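Local structure of uncharacterized protein DUF1185 (Bordetella bronchiseptica RB50, 3BYQ) at the interface of chains A and B and the interface of chains A and C. The protein is of unknown function but adopts a variant of the Bacillus chorismate mutase fold and may take part in amino-acid metabolism. Residues are numbered along the deposited sequence; one frame, centred on the assembly and turned at random. Chains: chain A/B/C, Uncharacterized protein DUF1185.

Contact 1: the interface of chains A and B. Residues chain A 9-11; chain B 15, 17.
A:Lys9 and B:Glu15 make the polar clasp of this strand-to-strand contact. The ammonium NZ of A:Lys9 donates to the carboxylate oxygen OE2 of B:Glu15 at 2.8 Å, a hydrogen bond that is also a salt bridge. It comes from above the carboxylate, 67° out of its plane, and not along its rim. The lysine chain bends at chi3 (-67°), which turns the ammonium end toward the acid, while B:Glu15 reaches out extended beyond CG. Water adds a second link: water 1 lies 2.6 Å from A:Lys9 NZ and 2.9 Å from the hydroxyl OG1 of B:Thr17, so the ammonium is held to two residues of the neighbouring strand. Apolar packing accompanies the polar grip. The side chains of A:Lys9 and B:Glu15 cross obliquely, with CE of the lysine 3.6 Å from CD of the glutamate, and the methyl CG2 of A:Thr11 sits 4.1 Å from B:Glu15 CG. In the backbone, A:Lys9 pairs with B:Thr17 and A:Thr11 with B:Glu15 as antiparallel bridges. Between them, the carbonyl O of A:Arg10 approaches CA of B:Glu15 at 3.4 Å. Both partners belong to strand 7-17, and their register places the two-fold of the whole interface near position 13. The site joins the strands of two copies edge to edge and so probably helps to hold the A/B pair together.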
# COMPACT_ATOMS: atom_id res chain seq x y z
N LYS A 9 -2.96 -21.04 8.48
CA LYS A 9 -4.26 -20.55 8.08
C LYS A 9 -4.53 -20.75 6.60
O LYS A 9 -3.64 -20.98 5.80
CB LYS A 9 -4.45 -19.09 8.50
CG LYS A 9 -3.57 -18.12 7.79
CD LYS A 9 -3.65 -16.73 8.45
CE LYS A 9 -4.98 -16.04 8.32
NZ LYS A 9 -4.93 -14.72 9.10
N ARG A 10 -5.81 -20.76 6.30
CA ARG A 10 -6.29 -20.88 4.93
C ARG A 10 -7.36 -19.86 4.66
O ARG A 10 -8.03 -19.39 5.57
CB ARG A 10 -6.91 -22.27 4.74
CG ARG A 10 -5.90 -23.38 4.77
CD ARG A 10 -6.57 -24.73 4.72
NE ARG A 10 -7.35 -24.95 3.52
CZ ARG A 10 -8.08 -26.02 3.26
NH1 ARG A 10 -8.14 -27.00 4.13
NH2 ARG A 10 -8.75 -26.11 2.14
N THR A 11 -7.47 -19.44 3.41
CA THR A 11 -8.56 -18.56 2.99
C THR A 11 -9.17 -19.08 1.72
O THR A 11 -8.50 -19.63 0.89
CB THR A 11 -8.16 -17.09 2.79
OG1 THR A 11 -7.37 -16.95 1.59
CG2 THR A 11 -7.41 -16.60 3.98
N GLU B 15 -11.90 -17.31 6.23
CA GLU B 15 -10.55 -17.46 6.75
C GLU B 15 -10.59 -18.46 7.89
O GLU B 15 -11.29 -18.26 8.88
CB GLU B 15 -10.06 -16.09 7.27
CG GLU B 15 -8.66 -16.09 7.83
CD GLU B 15 -8.37 -14.83 8.65
OE1 GLU B 15 -8.97 -14.60 9.74
OE2 GLU B 15 -7.48 -14.07 8.19
N THR B 17 -8.37 -20.25 10.72
CA THR B 17 -7.12 -20.17 11.47
C THR B 17 -6.95 -21.37 12.38
O THR B 17 -7.77 -21.65 13.27
CB THR B 17 -7.07 -18.89 12.30
OG1 THR B 17 -7.21 -17.75 11.44
CG2 THR B 17 -5.74 -18.79 13.06
O HOH W 1 -5.07 -15.84 11.40

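Contact 2: the interface of chains A and C. Residues chain A 21-23, 175, 177; chain C 46-47, 91.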
# COMPACT_ATOMS: atom_id res chain seq x y z
N ASN A 21 -20.38 -2.41 -15.79
CA ASN A 21 -21.08 -1.25 -16.33
C ASN A 21 -21.54 -1.35 -17.76
O ASN A 21 -21.99 -0.37 -18.35
CB ASN A 21 -20.30 0.05 -16.06
CG ASN A 21 -20.01 0.22 -14.58
OD1 ASN A 21 -18.86 0.35 -14.15
ND2 ASN A 21 -21.04 0.16 -13.79
N GLY A 22 -21.50 -2.55 -18.28
CA GLY A 22 -22.04 -2.88 -19.59
C GLY A 22 -23.28 -3.77 -19.43
O GLY A 22 -23.74 -3.99 -18.32
N PRO A 23 -23.82 -4.30 -20.54
CA PRO A 23 -24.98 -5.19 -20.46
C PRO A 23 -24.63 -6.46 -19.68
O PRO A 23 -23.71 -7.17 -20.05
CB PRO A 23 -25.26 -5.53 -21.92
CG PRO A 23 -24.65 -4.42 -22.68
CD PRO A 23 -23.43 -4.05 -21.93
N HIS A 175 -17.97 -8.91 -19.98
CA HIS A 175 -18.25 -8.20 -21.23
C HIS A 175 -17.21 -8.52 -22.32
O HIS A 175 -16.88 -7.65 -23.10
CB HIS A 175 -18.34 -6.68 -21.03
CG HIS A 175 -19.29 -6.28 -19.94
ND1 HIS A 175 -20.57 -6.77 -19.83
CD2 HIS A 175 -19.14 -5.38 -18.93
CE1 HIS A 175 -21.16 -6.22 -18.79
NE2 HIS A 175 -20.31 -5.38 -18.22
N ARG A 177 -15.49 -9.28 -25.53
CA ARG A 177 -15.93 -8.86 -26.88
C ARG A 177 -14.81 -8.53 -27.83
O ARG A 177 -14.97 -7.70 -28.70
CB ARG A 177 -16.88 -7.63 -26.78
CG ARG A 177 -16.32 -6.37 -26.12
CD ARG A 177 -17.49 -5.44 -25.76
NE ARG A 177 -17.08 -4.09 -25.29
CZ ARG A 177 -16.78 -3.79 -24.04
NH1 ARG A 177 -16.74 -4.70 -23.10
NH2 ARG A 177 -16.50 -2.54 -23.74
N TYR C 46 -19.59 2.52 -21.93
CA TYR C 46 -19.53 1.19 -22.52
C TYR C 46 -19.48 1.33 -24.02
O TYR C 46 -20.43 1.84 -24.66
CB TYR C 46 -20.76 0.37 -22.14
CG TYR C 46 -20.72 -0.98 -22.80
CD1 TYR C 46 -19.93 -2.00 -22.29
CD2 TYR C 46 -21.46 -1.24 -23.94
CE1 TYR C 46 -19.88 -3.24 -22.89
CE2 TYR C 46 -21.42 -2.47 -24.54
CZ TYR C 46 -20.63 -3.46 -24.02
OH TYR C 46 -20.61 -4.68 -24.66
N GLU C 47 -18.35 0.93 -24.58
CA GLU C 47 -18.15 0.97 -26.01
C GLU C 47 -18.23 -0.46 -26.51
O GLU C 47 -17.41 -1.26 -26.15
CB GLU C 47 -16.77 1.55 -26.37
CG GLU C 47 -16.39 1.40 -27.87
CD GLU C 47 -17.46 1.90 -28.81
OE1 GLU C 47 -17.80 3.10 -28.69
OE2 GLU C 47 -17.95 1.10 -29.66
N GLU C 91 -12.67 -0.17 -17.83
CA GLU C 91 -13.11 -1.56 -17.60
C GLU C 91 -12.00 -2.49 -18.00
O GLU C 91 -11.09 -2.11 -18.74
CB GLU C 91 -14.42 -1.87 -18.32
CG GLU C 91 -14.37 -1.84 -19.79
CD GLU C 91 -15.69 -2.31 -20.41
OE1 GLU C 91 -15.99 -3.54 -20.38
OE2 GLU C 91 -16.40 -1.47 -20.99
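Loops alone meet here: from chain A, residues 21-23 between strands 7-17 and 29-39, with A:His175 and A:Arg177 after strand 161-169; from chain C, C:Tyr46 and C:Glu47 ahead of helix 51-72, and C:Glu91 ahead of helix 93-96. A:Arg177 carries the polar contact. Its NH1 and NH2 grip the carboxylate of C:Glu91 end-on in a salt bridge, NH1 to OE1 and NH2 to OE2, both at 3.0 Å. The first bond is nearly straight, 169° at the hydrogen, yet both oxygens are met from above the carboxylate plane. On its NE side the guanidinium takes the backbone O of C:Glu47 with NH2 at 2.9 Å and NE at 3.0 Å, from one face of that carbonyl. NH1 also donates to A:His175 O at 2.9 Å, a second-shell tie that helps fix the rotation of the guanidinium. C:Tyr46 supplies the apolar half. With CG opposite the backbone N (chi1 178°), its ring projects into chain A, where A:Pro23 CD lies over one face, 3.6 Å from the centroid, as a CH-pi contact. A:Gly22 CA packs on that side too, 3.5 Å from CD1; the guanidinium sits on the opposite side of the ring plane, off the CE1 edge, which lies over the guanidinium centre (CZ to CE1 3.4 Å). The site sets an arginine of A against a tyrosine and an acid of C, and probably helps to fasten A to C.

Contact 3: the interface of chains A and C. Residues chain A 46-48, 50, 91; chain C 22, 175, 177.
C:Arg177 lies between A:Tyr46 and A:Leu50, which press on opposite faces of its guanidinium. A:Tyr46 puts its ring edge there: CE1 stands 3.3 Å above the plane, over the centre of the group. Ring and guanidinium are turned 37° from each other and the two side chains run past one another in opposite directions, an inclined overlap. Farther back, CD of the arginine meets the phenol OH of A:Tyr46 at 3.4 Å. From the other side the methyl CD1 of A:Leu50 leans on the guanidinium near its rim, 3.5 Å from NH2. A:Glu91 faces the arginine head-on in a two-pronged salt bridge (NH1 to OE1, NH2 to OE2), its carboxylate twisted 48° from the guanidinium, while A:Glu47 O, at the same in-plane edge, accepts hydrogen bonds from NE and NH2. C:Arg177 starts with CG between its backbone N and carbonyl carbon (chi1 59°) and runs straight out to NE, carrying the guanidinium into the slot. Water 2 tethers its backbone as well, 2.8 Å from C:Arg177 O, 2.8 Å from A:Pro48 O and 2.9 Å from A:Leu50 N. The slot is built from loops: the segment leading into helix 51-72 supplies its walls, the loop before helix 93-96 its acid, and the stretch following strand 161-169 the inserted arginine.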
# COMPACT_ATOMS: atom_id res chain seq x y z
N TYR A 46 20.22 -21.37 2.28
CA TYR A 46 20.22 -21.91 0.92
C TYR A 46 20.22 -23.42 1.00
O TYR A 46 21.17 -24.05 1.51
CB TYR A 46 21.46 -21.46 0.16
CG TYR A 46 21.49 -22.06 -1.22
CD1 TYR A 46 20.72 -21.53 -2.24
CD2 TYR A 46 22.28 -23.17 -1.49
CE1 TYR A 46 20.73 -22.09 -3.51
CE2 TYR A 46 22.29 -23.71 -2.75
CZ TYR A 46 21.52 -23.18 -3.74
OH TYR A 46 21.56 -23.77 -4.99
N GLU A 47 19.13 -24.00 0.54
CA GLU A 47 18.97 -25.43 0.51
C GLU A 47 19.12 -25.87 -0.93
O GLU A 47 18.30 -25.50 -1.74
CB GLU A 47 17.58 -25.86 1.04
CG GLU A 47 17.26 -27.36 0.81
CD GLU A 47 18.35 -28.29 1.31
OE1 GLU A 47 18.64 -28.21 2.52
OE2 GLU A 47 18.89 -29.09 0.49
N PRO A 48 20.14 -26.68 -1.25
CA PRO A 48 20.31 -27.09 -2.65
C PRO A 48 19.23 -28.02 -3.19
O PRO A 48 18.93 -27.97 -4.38
CB PRO A 48 21.67 -27.78 -2.65
CG PRO A 48 22.27 -27.51 -1.36
CD PRO A 48 21.27 -27.10 -0.40
N LEU A 50 15.47 -28.93 -3.12
CA LEU A 50 14.06 -28.56 -2.83
C LEU A 50 13.07 -29.58 -3.41
O LEU A 50 11.85 -29.40 -3.33
CB LEU A 50 13.78 -27.17 -3.37
CG LEU A 50 14.51 -26.01 -2.68
CD1 LEU A 50 14.25 -24.69 -3.42
CD2 LEU A 50 14.07 -25.91 -1.21
N GLU A 91 13.25 -17.39 -0.48
CA GLU A 91 13.73 -17.09 -1.83
C GLU A 91 12.67 -17.49 -2.82
O GLU A 91 11.78 -18.27 -2.50
CB GLU A 91 15.07 -17.75 -2.13
CG GLU A 91 15.08 -19.22 -2.16
CD GLU A 91 16.43 -19.78 -2.62
OE1 GLU A 91 16.77 -19.69 -3.83
OE2 GLU A 91 17.13 -20.38 -1.77
N GLY C 22 22.17 -17.46 -2.58
CA GLY C 22 22.76 -18.74 -2.94
C GLY C 22 24.02 -18.50 -3.78
O GLY C 22 24.46 -17.37 -3.94
N HIS C 175 18.90 -19.00 -9.11
CA HIS C 175 19.20 -20.28 -8.44
C HIS C 175 18.21 -21.38 -8.84
O HIS C 175 17.88 -22.21 -8.01
CB HIS C 175 19.24 -20.13 -6.91
CG HIS C 175 20.13 -19.03 -6.43
ND1 HIS C 175 21.43 -18.86 -6.88
CD2 HIS C 175 19.92 -18.07 -5.51
CE1 HIS C 175 21.96 -17.82 -6.26
NE2 HIS C 175 21.07 -17.32 -5.43
N ARG C 177 16.63 -24.61 -9.79
CA ARG C 177 17.09 -25.96 -9.41
C ARG C 177 16.00 -26.96 -9.16
O ARG C 177 16.16 -27.86 -8.36
CB ARG C 177 18.00 -25.88 -8.15
CG ARG C 177 17.38 -25.29 -6.88
CD ARG C 177 18.50 -24.94 -5.90
NE ARG C 177 18.04 -24.53 -4.55
CZ ARG C 177 17.69 -23.31 -4.20
NH1 ARG C 177 17.64 -22.33 -5.08
NH2 ARG C 177 17.35 -23.07 -2.95
O HOH W 2 16.56 -28.67 -5.75

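Contacts 2 and 3 are twins of one two-fold A/C interface with chains exchanged; their C-alpha centres are about 46 Å apart, A:Arg177 with C:Tyr46 at one end and C:Arg177 with A:Tyr46 at the other. Contact 1 lies elsewhere on chain A, where strand 7-17 meets chain B, its C-alpha centre about 35 Å from that of contact 2 and about 28 Å from that of contact 3. It shares no residue with either, though the loop used in contact 2 follows the same strand. Separate surfaces for two neighbours fit the deposited six-copy assembly, whose presence in solution the structure alone does not show.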